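PDB 4W8O: luciferase-like enzymeAMP-CoA-ligase, which probably activates carboxylic acids with ATP as acyl-adenylates and links them to coenzyme A, as its adenylate-forming relatives related to beetle luciferase do. Local coordinates for residues A[73-78]-A[95-100]; A[119-124]-A[142-147]; A[212-217]-A[327-332]; A[331-336]-A[349-354]. One frame throughout, in Å; residues are numbered along the deposited sequence.

Interaction 1. Residues A[73-78]-A[95-100]; sequences VCFCST and AKVVNL
Strands 73-76 and 96-99 run side by side in the same direction. Val73 pairs with Val97, Cys74 with Val98 and Phe75 with Asn99. Val73 N donates to Lys96 O almost straight (2.8 Å, 171° at the hydrogen). Val98 N returns a bond to Val73 O, and Phe75 N gives a more bent one to Val98 O. Leu100 N closes the ladder on Phe75 O, nearly in line with the C=O axis. Phe75 turns CG beside its own backbone N and anti to the carbonyl carbon (chi1 -55°). Its CB sits 3.3 Å from OD1 of Asn99. CG lies farther from the same oxygen, and ring and amide planes are 35° apart. CD1 brings the ring edge to Val98 O at 3.5 Å. CE1 rests 4.0 Å from CB of Val97, and the two side chains cross obliquely. CE2, on the other side of the ring, packs on Phe122, whose ring is nearly parallel. An alanine in place of Phe75 would probably loosen the packing of Val97 and Phe122, since the ring that lies between them would be gone. The opposite face of the sheet carries Cys74. Its SG, anti to the backbone N, meets CG of Leu100 at 3.5 Å and CG1 of Val98 at 4.0 Å. Beyond the last bond of the ladder, one water accepts from Ser77 N and donates to Leu100 O. With helix 85-92, which covers Val73, Phe75, Val97 and Asn99, the two strands form a beta-alpha-beta unit.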
loop_
_atom_site.group_PDB
_atom_site.type_symbol
_atom_site.label_atom_id
_atom_site.label_comp_id
_atom_site.label_asym_id
_atom_site.label_seq_id
_atom_site.Cartn_x
_atom_site.Cartn_y
_atom_site.Cartn_z
ATOM N N VAL A 73 -4.478 -8.356 14.355
ATOM C CA VAL A 73 -5.179 -7.150 14.752
ATOM C C VAL A 73 -5.728 -6.507 13.484
ATOM O O VAL A 73 -5.001 -6.278 12.515
ATOM C CB VAL A 73 -4.278 -6.150 15.497
ATOM C CG1 VAL A 73 -5.085 -4.934 15.931
ATOM C CG2 VAL A 73 -3.633 -6.813 16.703
ATOM N N CYS A 74 -7.022 -6.226 13.510
ATOM C CA CYS A 74 -7.734 -5.747 12.350
ATOM C C CYS A 74 -8.138 -4.280 12.490
ATOM O O CYS A 74 -8.301 -3.780 13.601
ATOM C CB CYS A 74 -8.961 -6.619 12.175
ATOM S SG CYS A 74 -9.756 -6.424 10.589
ATOM N N PHE A 75 -8.281 -3.594 11.362
ATOM C CA PHE A 75 -8.616 -2.170 11.331
ATOM C C PHE A 75 -9.711 -1.906 10.306
ATOM O O PHE A 75 -9.637 -2.386 9.174
ATOM C CB PHE A 75 -7.363 -1.343 11.014
ATOM C CG PHE A 75 -6.245 -1.617 11.959
ATOM C CD1 PHE A 75 -5.396 -2.682 11.742
ATOM C CD2 PHE A 75 -6.105 -0.868 13.119
ATOM C CE1 PHE A 75 -4.396 -2.982 12.649
ATOM C CE2 PHE A 75 -5.111 -1.160 14.024
ATOM C CZ PHE A 75 -4.260 -2.216 13.797
ATOM N N CYS A 76 -10.742 -1.172 10.715
ATOM C CA CYS A 76 -11.772 -0.699 9.786
ATOM C C CYS A 76 -12.011 0.801 9.957
ATOM O O CYS A 76 -12.827 1.232 10.782
ATOM C CB CYS A 76 -13.073 -1.466 9.975
ATOM S SG CYS A 76 -14.245 -1.140 8.641
ATOM N N SER A 77 -11.294 1.596 9.169
ATOM C CA SER A 77 -11.361 3.040 9.295
ATOM C C SER A 77 -10.870 3.729 8.029
ATOM O O SER A 77 -9.972 3.229 7.350
ATOM C CB SER A 77 -10.516 3.497 10.489
ATOM O OG SER A 77 -10.451 4.910 10.587
ATOM N N THR A 78 -11.482 4.868 7.713
ATOM C CA THR A 78 -10.920 5.803 6.761
ATOM C C THR A 78 -9.633 6.389 7.347
ATOM O O THR A 78 -9.284 6.137 8.506
ATOM C CB THR A 78 -11.907 6.943 6.439
ATOM O OG1 THR A 78 -12.436 7.483 7.654
ATOM C CG2 THR A 78 -13.051 6.448 5.575
ATOM N N ALA A 95 2.672 -8.542 15.866
ATOM C CA ALA A 95 1.350 -9.067 15.519
ATOM C C ALA A 95 1.056 -8.823 14.026
ATOM O O ALA A 95 1.645 -7.932 13.394
ATOM C CB ALA A 95 0.271 -8.440 16.396
ATOM N N LYS A 96 0.162 -9.635 13.477
ATOM C CA LYS A 96 -0.234 -9.536 12.077
ATOM C C LYS A 96 -1.273 -8.427 11.966
ATOM O O LYS A 96 -2.251 -8.431 12.719
ATOM C CB LYS A 96 -0.848 -10.860 11.597
ATOM C CG LYS A 96 0.132 -12.020 11.480
ATOM C CD LYS A 96 0.253 -12.864 12.737
ATOM C CE LYS A 96 1.455 -13.802 12.663
ATOM N NZ LYS A 96 2.751 -13.123 12.966
ATOM N N VAL A 97 -1.071 -7.491 11.047
ATOM C CA VAL A 97 -2.030 -6.393 10.839
ATOM C C VAL A 97 -2.724 -6.501 9.495
ATOM O O VAL A 97 -2.111 -6.876 8.497
ATOM C CB VAL A 97 -1.396 -4.986 10.974
ATOM C CG1 VAL A 97 -0.807 -4.810 12.361
ATOM C CG2 VAL A 97 -0.336 -4.726 9.901
ATOM N N VAL A 98 -4.013 -6.167 9.489
ATOM C CA VAL A 98 -4.840 -6.268 8.297
ATOM C C VAL A 98 -5.951 -5.218 8.321
ATOM O O VAL A 98 -6.548 -4.953 9.359
ATOM C CB VAL A 98 -5.428 -7.695 8.133
ATOM C CG1 VAL A 98 -6.320 -8.078 9.306
ATOM C CG2 VAL A 98 -6.193 -7.811 6.821
ATOM N N ASN A 99 -6.226 -4.627 7.170
ATOM C CA ASN A 99 -7.250 -3.592 7.060
ATOM C C ASN A 99 -8.465 -4.047 6.263
ATOM O O ASN A 99 -8.335 -4.761 5.265
ATOM C CB ASN A 99 -6.640 -2.339 6.439
ATOM C CG ASN A 99 -5.452 -1.830 7.230
ATOM O OD1 ASN A 99 -5.623 -1.115 8.205
ATOM N ND2 ASN A 99 -4.233 -2.236 6.832
ATOM N N LEU A 100 -9.647 -3.639 6.723
ATOM C CA LEU A 100 -10.895 -3.860 6.001
ATOM C C LEU A 100 -11.382 -2.556 5.379
ATOM O O LEU A 100 -11.098 -1.480 5.891
ATOM C CB LEU A 100 -11.970 -4.386 6.940
ATOM C CG LEU A 100 -11.599 -5.598 7.782
ATOM C CD1 LEU A 100 -12.772 -5.948 8.673
ATOM C CD2 LEU A 100 -11.196 -6.790 6.929
HETATM O O HOH W 1 -9.380 0.232 7.494
#

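Interaction 2. Residues A[119-124]-A[142-147]; sequences RIIFVE and CEIIVF
Arg119 O is gripped by two hydrogen bonds. Water 2 donates to it at 2.7 Å, and Glu143 N reaches Arg119 O at 3.3 Å from above the carbonyl plane. The same water weakly accepts from Glu143 N. From here a parallel ladder runs on through Ile121 N to Glu143 O, Ile145 N to Ile121 O, Val123 N to Ile145 O and Phe147 N to Val123 O. Ile145 stands alongside Phe122 and lays CB over one ring face, 4.2 Å from the centroid. Its CG2 touches CE2 of Phe122 at 3.7 Å. Phe147, two residues beyond Ile145 on the same face, sets CE2 3.7 Å from CB of Phe122. Glu124 N lies at the edge of the Phe147 ring. An alanine in place of Phe147 would probably leave CB of Phe122 less well packed and disturb the contact with Phe156. On the other face, CG1 of Val123 meets CG2 of Ile144 at 3.6 Å. Helix 128-138 makes a beta-alpha-beta unit with the two strands and covers this face, with Ile131 on Ile121 and Val123 and Leu135 on Ile144. Pro86 of helix 85-92 touches Phe122 and Phe147 on their side, while strand 72-76 flanks strand 120-124.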
loop_
_atom_site.group_PDB
_atom_site.type_symbol
_atom_site.label_atom_id
_atom_site.label_comp_id
_atom_site.label_asym_id
_atom_site.label_seq_id
_atom_site.Cartn_x
_atom_site.Cartn_y
_atom_site.Cartn_z
ATOM N N ARG A 119 -8.158 -10.898 16.883
ATOM C CA ARG A 119 -8.311 -10.823 18.323
ATOM C C ARG A 119 -8.886 -9.478 18.728
ATOM O O ARG A 119 -9.639 -9.378 19.685
ATOM C CB ARG A 119 -6.972 -11.021 19.006
ATOM C CG ARG A 119 -7.082 -10.934 20.507
ATOM C CD ARG A 119 -5.973 -11.703 21.150
ATOM N NE ARG A 119 -5.910 -11.456 22.582
ATOM C CZ ARG A 119 -5.039 -12.048 23.386
ATOM N NH1 ARG A 119 -4.161 -12.922 22.891
ATOM N NH2 ARG A 119 -5.035 -11.763 24.686
ATOM N N ILE A 120 -8.502 -8.442 18.002
ATOM C CA ILE A 120 -9.011 -7.107 18.238
ATOM C C ILE A 120 -9.284 -6.499 16.884
ATOM O O ILE A 120 -8.553 -6.770 15.918
ATOM C CB ILE A 120 -7.988 -6.207 18.955
ATOM C CG1 ILE A 120 -7.745 -6.690 20.384
ATOM C CG2 ILE A 120 -8.466 -4.759 18.971
ATOM C CD1 ILE A 120 -6.548 -6.052 21.053
ATOM N N ILE A 121 -10.325 -5.678 16.822
ATOM C CA ILE A 121 -10.551 -4.819 15.665
ATOM C C ILE A 121 -10.761 -3.373 16.113
ATOM O O ILE A 121 -11.637 -3.085 16.936
ATOM C CB ILE A 121 -11.708 -5.314 14.762
ATOM C CG1 ILE A 121 -12.010 -4.276 13.677
ATOM C CG2 ILE A 121 -12.963 -5.582 15.564
ATOM C CD1 ILE A 121 -12.750 -4.846 12.494
ATOM N N PHE A 122 -9.927 -2.482 15.588
ATOM C CA PHE A 122 -10.101 -1.035 15.745
ATOM C C PHE A 122 -11.038 -0.529 14.650
ATOM O O PHE A 122 -10.823 -0.805 13.464
ATOM C CB PHE A 122 -8.755 -0.308 15.646
ATOM C CG PHE A 122 -7.856 -0.522 16.840
ATOM C CD1 PHE A 122 -7.112 -1.682 16.965
ATOM C CD2 PHE A 122 -7.752 0.441 17.832
ATOM C CE1 PHE A 122 -6.281 -1.889 18.064
ATOM C CE2 PHE A 122 -6.931 0.245 18.931
ATOM C CZ PHE A 122 -6.194 -0.927 19.049
ATOM N N VAL A 123 -12.054 0.236 15.044
ATOM C CA VAL A 123 -13.108 0.658 14.122
ATOM C C VAL A 123 -13.489 2.130 14.287
ATOM O O VAL A 123 -13.618 2.625 15.397
ATOM C CB VAL A 123 -14.360 -0.231 14.305
ATOM C CG1 VAL A 123 -15.043 0.056 15.633
ATOM C CG2 VAL A 123 -15.349 -0.034 13.157
ATOM N N GLU A 124 -13.654 2.826 13.168
ATOM C CA GLU A 124 -14.203 4.178 13.174
ATOM C C GLU A 124 -15.665 4.133 13.610
ATOM O O GLU A 124 -16.348 3.128 13.389
ATOM C CB GLU A 124 -14.079 4.835 11.789
ATOM C CG GLU A 124 -14.854 4.113 10.691
ATOM C CD GLU A 124 -14.746 4.754 9.319
ATOM O OE1 GLU A 124 -13.894 5.644 9.106
ATOM O OE2 GLU A 124 -15.537 4.351 8.441
ATOM N N CYS A 142 -14.701 -11.153 19.319
ATOM C CA CYS A 142 -13.591 -10.273 19.015
ATOM C C CYS A 142 -13.779 -9.002 19.809
ATOM O O CYS A 142 -14.889 -8.487 19.890
ATOM C CB CYS A 142 -13.569 -9.940 17.522
ATOM S SG CYS A 142 -12.202 -8.877 16.990
ATOM N N GLU A 143 -12.707 -8.493 20.399
ATOM C CA GLU A 143 -12.771 -7.209 21.072
ATOM C C GLU A 143 -12.840 -6.105 20.012
ATOM O O GLU A 143 -12.104 -6.138 19.019
ATOM C CB GLU A 143 -11.544 -7.023 21.967
ATOM C CG GLU A 143 -11.566 -5.772 22.829
ATOM C CD GLU A 143 -10.202 -5.442 23.419
ATOM O OE1 GLU A 143 -9.316 -6.314 23.417
ATOM O OE2 GLU A 143 -10.017 -4.302 23.890
ATOM N N ILE A 144 -13.741 -5.152 20.215
ATOM C CA ILE A 144 -13.829 -3.975 19.364
ATOM C C ILE A 144 -13.290 -2.775 20.133
ATOM O O ILE A 144 -13.591 -2.606 21.309
ATOM C CB ILE A 144 -15.282 -3.702 18.926
ATOM C CG1 ILE A 144 -15.771 -4.822 17.985
ATOM C CG2 ILE A 144 -15.381 -2.342 18.245
ATOM C CD1 ILE A 144 -17.265 -4.805 17.737
ATOM N N ILE A 145 -12.479 -1.954 19.469
ATOM C CA ILE A 145 -11.995 -0.705 20.054
ATOM C C ILE A 145 -12.331 0.417 19.075
ATOM O O ILE A 145 -11.961 0.349 17.906
ATOM C CB ILE A 145 -10.485 -0.770 20.368
ATOM C CG1 ILE A 145 -10.213 -1.885 21.389
ATOM C CG2 ILE A 145 -9.988 0.560 20.913
ATOM C CD1 ILE A 145 -8.758 -2.064 21.762
ATOM N N VAL A 146 -13.047 1.434 19.556
ATOM C CA VAL A 146 -13.599 2.475 18.692
ATOM C C VAL A 146 -12.675 3.687 18.642
ATOM O O VAL A 146 -12.137 4.105 19.669
ATOM C CB VAL A 146 -15.002 2.915 19.190
ATOM C CG1 VAL A 146 -15.550 4.075 18.366
ATOM C CG2 VAL A 146 -15.963 1.738 19.162
ATOM N N PHE A 147 -12.480 4.233 17.443
ATOM C CA PHE A 147 -11.856 5.544 17.282
ATOM C C PHE A 147 -12.890 6.608 17.614
ATOM O O PHE A 147 -13.528 7.170 16.735
ATOM C CB PHE A 147 -11.341 5.765 15.852
ATOM C CG PHE A 147 -10.174 4.899 15.480
ATOM C CD1 PHE A 147 -8.936 5.094 16.070
ATOM C CD2 PHE A 147 -10.313 3.889 14.531
ATOM C CE1 PHE A 147 -7.852 4.296 15.731
ATOM C CE2 PHE A 147 -9.232 3.091 14.182
ATOM C CZ PHE A 147 -7.995 3.293 14.792
HETATM O O HOH W 2 -10.760 -10.459 21.855
#

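Interaction 3. Residues A[212-217]-A[327-332]; sequences CGYDCR and IGLLSI
The tight part of this contact is the sulfur of Cys212. SG lies 3.6 Å from CG2 of Ile332 and 3.7 Å from CD2 of Leu329, so it touches methyl groups of two side chains at once. The Tyr214 ring packs more loosely. Leu329 and Tyr214 meet tip to tip, with CD2 of Leu329 at the ring edge, 3.9 Å from CE2. CD1 of Ile332 stands 4.1 Å from CD2 of Tyr214, and these side chains cross at about a right angle. Gly213, with positive phi, is the first residue after helix 199-211 to leave helical angles, and it turns the chain between the two contact residues. Farther along, the loop runs to exposed Arg217 and does not touch 327-332. Asp215 OD1 accepts from Arg217 N in an Asx turn, and the guanidinium grips the carboxylate side-on through NE and NH2 in a salt bridge. Tyr214, Gly328 and Leu329 line the pocket that holds a bound polyether, probably from the crystallisation liquor. No hydrogen bond joins the two segments. Loop and strand therefore meet here by apolar packing alone, which is likely to depend on shape more than on direction.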
loop_
_atom_site.group_PDB
_atom_site.type_symbol
_atom_site.label_atom_id
_atom_site.label_comp_id
_atom_site.label_asym_id
_atom_site.label_seq_id
_atom_site.Cartn_x
_atom_site.Cartn_y
_atom_site.Cartn_z
ATOM N N CYS A 212 12.675 2.496 -7.153
ATOM C CA CYS A 212 12.020 2.903 -8.401
ATOM C C CYS A 212 12.339 4.361 -8.707
ATOM O O CYS A 212 12.250 4.788 -9.855
ATOM C CB CYS A 212 10.509 2.686 -8.343
ATOM S SG CYS A 212 10.027 0.951 -8.476
ATOM N N GLY A 213 12.690 5.119 -7.668
ATOM C CA GLY A 213 13.323 6.420 -7.830
ATOM C C GLY A 213 12.409 7.626 -7.810
ATOM O O GLY A 213 12.888 8.755 -7.889
ATOM N N TYR A 214 11.103 7.410 -7.687
ATOM C CA TYR A 214 10.165 8.527 -7.740
ATOM C C TYR A 214 10.115 9.321 -6.431
ATOM O O TYR A 214 10.359 8.790 -5.351
ATOM C CB TYR A 214 8.763 8.076 -8.192
ATOM C CG TYR A 214 8.116 6.997 -7.351
ATOM C CD1 TYR A 214 7.429 7.314 -6.189
ATOM C CD2 TYR A 214 8.170 5.663 -7.739
ATOM C CE1 TYR A 214 6.831 6.329 -5.423
ATOM C CE2 TYR A 214 7.583 4.672 -6.977
ATOM C CZ TYR A 214 6.914 5.011 -5.818
ATOM O OH TYR A 214 6.316 4.042 -5.057
ATOM N N ASP A 215 9.793 10.604 -6.562
ATOM C CA ASP A 215 9.791 11.564 -5.458
ATOM C C ASP A 215 8.585 11.336 -4.539
ATOM O O ASP A 215 7.448 11.315 -5.014
ATOM C CB ASP A 215 9.746 12.979 -6.056
ATOM C CG ASP A 215 10.059 14.071 -5.049
ATOM O OD1 ASP A 215 9.898 13.860 -3.830
ATOM O OD2 ASP A 215 10.457 15.167 -5.488
ATOM N N CYS A 216 8.844 11.169 -3.237
ATOM C CA CYS A 216 7.803 10.954 -2.219
ATOM C C CYS A 216 7.923 11.913 -1.028
ATOM O O CYS A 216 7.304 11.674 0.011
ATOM C CB CYS A 216 7.888 9.528 -1.653
ATOM S SG CYS A 216 7.294 8.213 -2.727
ATOM N N ARG A 217 8.717 12.977 -1.156
ATOM C CA ARG A 217 9.034 13.827 -0.002
ATOM C C ARG A 217 7.776 14.372 0.683
ATOM O O ARG A 217 7.696 14.441 1.907
ATOM C CB ARG A 217 9.948 14.977 -0.415
ATOM C CG ARG A 217 11.358 14.538 -0.792
ATOM C CD ARG A 217 12.142 15.680 -1.413
ATOM N NE ARG A 217 11.524 16.131 -2.659
ATOM C CZ ARG A 217 11.795 17.275 -3.277
ATOM N NH1 ARG A 217 12.697 18.117 -2.785
ATOM N NH2 ARG A 217 11.162 17.574 -4.404
ATOM N N ILE A 327 2.627 -8.689 -4.545
ATOM C CA ILE A 327 4.060 -8.428 -4.808
ATOM C C ILE A 327 4.468 -6.949 -4.862
ATOM O O ILE A 327 5.654 -6.652 -4.938
ATOM C CB ILE A 327 4.492 -9.110 -6.125
ATOM C CG1 ILE A 327 6.018 -9.240 -6.220
ATOM C CG2 ILE A 327 3.906 -8.369 -7.323
ATOM C CD1 ILE A 327 6.471 -10.267 -7.236
ATOM N N GLY A 328 3.510 -6.027 -4.798
ATOM C CA GLY A 328 3.811 -4.607 -4.884
ATOM C C GLY A 328 4.032 -4.173 -6.326
ATOM O O GLY A 328 3.425 -4.715 -7.252
ATOM N N LEU A 329 4.911 -3.196 -6.506
ATOM C CA LEU A 329 5.135 -2.559 -7.798
ATOM C C LEU A 329 5.965 -3.450 -8.728
ATOM O O LEU A 329 7.030 -3.925 -8.349
ATOM C CB LEU A 329 5.830 -1.212 -7.577
ATOM C CG LEU A 329 5.835 -0.178 -8.696
ATOM C CD1 LEU A 329 4.463 0.022 -9.309
ATOM C CD2 LEU A 329 6.361 1.137 -8.136
ATOM N N LEU A 330 5.455 -3.672 -9.939
ATOM C CA LEU A 330 6.050 -4.604 -10.900
ATOM C C LEU A 330 6.701 -3.911 -12.087
ATOM O O LEU A 330 7.748 -4.348 -12.572
ATOM C CB LEU A 330 4.985 -5.573 -11.412
ATOM C CG LEU A 330 4.554 -6.640 -10.412
ATOM C CD1 LEU A 330 3.473 -7.514 -11.032
ATOM C CD2 LEU A 330 5.757 -7.468 -9.956
ATOM N N SER A 331 6.062 -2.863 -12.588
ATOM C CA SER A 331 6.674 -2.050 -13.630
ATOM C C SER A 331 6.306 -0.592 -13.473
ATOM O O SER A 331 5.207 -0.261 -13.026
ATOM C CB SER A 331 6.301 -2.569 -15.022
ATOM O OG SER A 331 4.904 -2.526 -15.241
ATOM N N ILE A 332 7.254 0.262 -13.844
ATOM C CA ILE A 332 7.127 1.717 -13.763
ATOM C C ILE A 332 8.369 2.339 -14.416
ATOM O O ILE A 332 9.429 1.721 -14.427
ATOM C CB ILE A 332 7.003 2.198 -12.299
ATOM C CG1 ILE A 332 6.681 3.693 -12.235
ATOM C CG2 ILE A 332 8.274 1.896 -11.523
ATOM C CD1 ILE A 332 6.095 4.135 -10.909
#

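Interaction 4. Residues A[331-336]-A[349-354]; sequences SIFHPE and CGKVSP
Strand 328-332 meets the short, weakly bonded strand 351-352 at one edge of a mixed sheet, in antiparallel pairing, with strand 317-324 on the other side of 328-332. Ser331 and Val352 form a non-hydrogen-bonded pair, with CA atoms 4.2 Å apart. The backbone bonds are unequal. Ile332 N donates to Lys351 O at 2.8 Å, close to straight (169°) but from above the carbonyl plane. Lys351 N returns only a weak bond to Ile332 O. Besides its bond from Ile332 N, Lys351 O receives a CA-H contact from Ser331. One side-chain bond adds to these. Ser331 puts OG between its backbone N and carbonyl carbon (chi1 61°) and donates to Cys349 O at 3.1 Å. The hydroxyl comes from well above the carbonyl plane, and OG also lies 3.2 Å from CB of Cys349. Just beyond, Ser353 OG hydrogen-bonds to Leu329 O. The apolar part belongs to Phe333, which also packs on Leu341 and Ile342 of helix 339-342. CG of Lys351 meets CE1 of Phe333 at 3.8 Å, crossing the ring's direction at about a right angle. The backbone is close here, and a CB on Gly350 would clash with the carbonyl carbon of Ile332 and with Phe333 N. Without one, Gly350 CA sits squarely over the ring of Phe333, 3.6 Å from its centroid and 2° off the ring normal.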
loop_
_atom_site.group_PDB
_atom_site.type_symbol
_atom_site.label_atom_id
_atom_site.label_comp_id
_atom_site.label_asym_id
_atom_site.label_seq_id
_atom_site.Cartn_x
_atom_site.Cartn_y
_atom_site.Cartn_z
ATOM N N SER A 331 6.062 -2.863 -12.588
ATOM C CA SER A 331 6.674 -2.050 -13.630
ATOM C C SER A 331 6.306 -0.592 -13.473
ATOM O O SER A 331 5.207 -0.261 -13.026
ATOM C CB SER A 331 6.301 -2.569 -15.022
ATOM O OG SER A 331 4.904 -2.526 -15.241
ATOM N N ILE A 332 7.254 0.262 -13.844
ATOM C CA ILE A 332 7.127 1.717 -13.763
ATOM C C ILE A 332 8.369 2.339 -14.416
ATOM O O ILE A 332 9.429 1.721 -14.427
ATOM C CB ILE A 332 7.003 2.198 -12.299
ATOM C CG1 ILE A 332 6.681 3.693 -12.235
ATOM C CG2 ILE A 332 8.274 1.896 -11.523
ATOM C CD1 ILE A 332 6.095 4.135 -10.909
ATOM N N PHE A 333 8.251 3.548 -14.959
ATOM C CA PHE A 333 9.432 4.244 -15.493
ATOM C C PHE A 333 10.213 4.936 -14.376
ATOM O O PHE A 333 9.630 5.590 -13.508
ATOM C CB PHE A 333 9.046 5.295 -16.540
ATOM C CG PHE A 333 8.722 4.725 -17.893
ATOM C CD1 PHE A 333 9.640 3.931 -18.569
ATOM C CD2 PHE A 333 7.510 5.018 -18.511
ATOM C CE1 PHE A 333 9.350 3.419 -19.824
ATOM C CE2 PHE A 333 7.213 4.505 -19.768
ATOM C CZ PHE A 333 8.136 3.703 -20.425
ATOM N N HIS A 334 11.533 4.782 -14.403
ATOM C CA HIS A 334 12.413 5.541 -13.522
ATOM C C HIS A 334 12.416 7.024 -13.948
ATOM O O HIS A 334 12.596 7.324 -15.131
ATOM C CB HIS A 334 13.830 4.971 -13.575
ATOM C CG HIS A 334 14.720 5.479 -12.487
ATOM N ND1 HIS A 334 15.255 6.746 -12.502
ATOM C CD2 HIS A 334 15.154 4.901 -11.342
ATOM C CE1 HIS A 334 15.994 6.926 -11.423
ATOM N NE2 HIS A 334 15.944 5.824 -10.698
ATOM N N PRO A 335 12.217 7.957 -12.992
ATOM C CA PRO A 335 12.088 9.381 -13.338
ATOM C C PRO A 335 13.243 9.951 -14.163
ATOM O O PRO A 335 12.998 10.626 -15.159
ATOM C CB PRO A 335 12.022 10.076 -11.972
ATOM C CG PRO A 335 11.517 9.041 -11.043
ATOM C CD PRO A 335 12.071 7.740 -11.541
ATOM N N GLU A 336 14.478 9.701 -13.733
ATOM C CA GLU A 336 15.670 10.186 -14.442
ATOM C C GLU A 336 16.151 9.261 -15.574
ATOM O O GLU A 336 16.236 9.687 -16.727
ATOM C CB GLU A 336 16.806 10.427 -13.451
ATOM C CG GLU A 336 17.896 11.341 -13.988
ATOM C CD GLU A 336 19.258 11.034 -13.403
ATOM O OE1 GLU A 336 19.777 9.927 -13.661
ATOM O OE2 GLU A 336 19.814 11.902 -12.699
ATOM N N CYS A 349 3.133 0.245 -19.197
ATOM C CA CYS A 349 3.197 0.249 -17.731
ATOM C C CYS A 349 4.607 0.567 -17.214
ATOM O O CYS A 349 4.873 0.454 -16.014
ATOM C CB CYS A 349 2.778 -1.118 -17.194
ATOM S SG CYS A 349 1.098 -1.589 -17.633
ATOM N N GLY A 350 5.504 0.962 -18.116
ATOM C CA GLY A 350 6.881 1.274 -17.762
ATOM C C GLY A 350 7.765 0.062 -17.952
ATOM O O GLY A 350 7.420 -0.867 -18.686
ATOM N N LYS A 351 8.908 0.079 -17.276
ATOM C CA LYS A 351 9.852 -1.031 -17.293
ATOM C C LYS A 351 9.877 -1.713 -15.931
ATOM O O LYS A 351 9.503 -1.106 -14.924
ATOM C CB LYS A 351 11.246 -0.516 -17.642
ATOM C CG LYS A 351 11.295 0.296 -18.933
ATOM C CD LYS A 351 12.697 0.781 -19.247
ATOM C CE LYS A 351 13.636 -0.376 -19.540
ATOM N NZ LYS A 351 14.896 0.100 -20.171
ATOM N N VAL A 352 10.349 -2.960 -15.913
ATOM C CA VAL A 352 10.363 -3.797 -14.706
ATOM C C VAL A 352 11.063 -3.101 -13.541
ATOM O O VAL A 352 12.058 -2.412 -13.729
ATOM C CB VAL A 352 11.035 -5.163 -14.962
ATOM C CG1 VAL A 352 11.048 -6.003 -13.695
ATOM C CG2 VAL A 352 10.303 -5.922 -16.063
ATOM N N SER A 353 10.510 -3.265 -12.342
ATOM C CA SER A 353 11.038 -2.613 -11.147
ATOM C C SER A 353 12.355 -3.261 -10.678
ATOM O O SER A 353 12.668 -4.389 -11.071
ATOM C CB SER A 353 9.983 -2.636 -10.031
ATOM O OG SER A 353 9.394 -3.916 -9.929
ATOM N N PRO A 354 13.132 -2.545 -9.840
ATOM C CA PRO A 354 14.426 -3.092 -9.400
ATOM C C PRO A 354 14.292 -4.447 -8.715
ATOM O O PRO A 354 13.282 -4.712 -8.053
ATOM C CB PRO A 354 14.955 -2.040 -8.411
ATOM C CG PRO A 354 14.217 -0.792 -8.727
ATOM C CD PRO A 354 12.882 -1.200 -9.286
HETATM O O HOH W 3 11.643 0.313 -13.566
#

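In the fold
Interactions 1 and 2 belong to one mixed sheet. Their strands 72-76 and 120-124 are neighbours, joined by a hydrogen bond from Cys76 N to Phe122 O. Just past strand 72-76, Thr78 OG1 hydrogen-bonds Glu124 OE1. Both are buried parallel ladders of beta-alpha-beta units, with mostly apolar side chains on each face. Interactions 3 and 4 lie on the opposite side of the chain's centre. Both use strand 328-332 of another sheet and share Ser331 and Ile332; in interaction 3 its partner is a loop. Interaction 3 is only partly buried, the smallest, and without hydrogen bonds between its segments. Interaction 4 is buried and ties strand 328-332 to the edge strand by irregular antiparallel bonds.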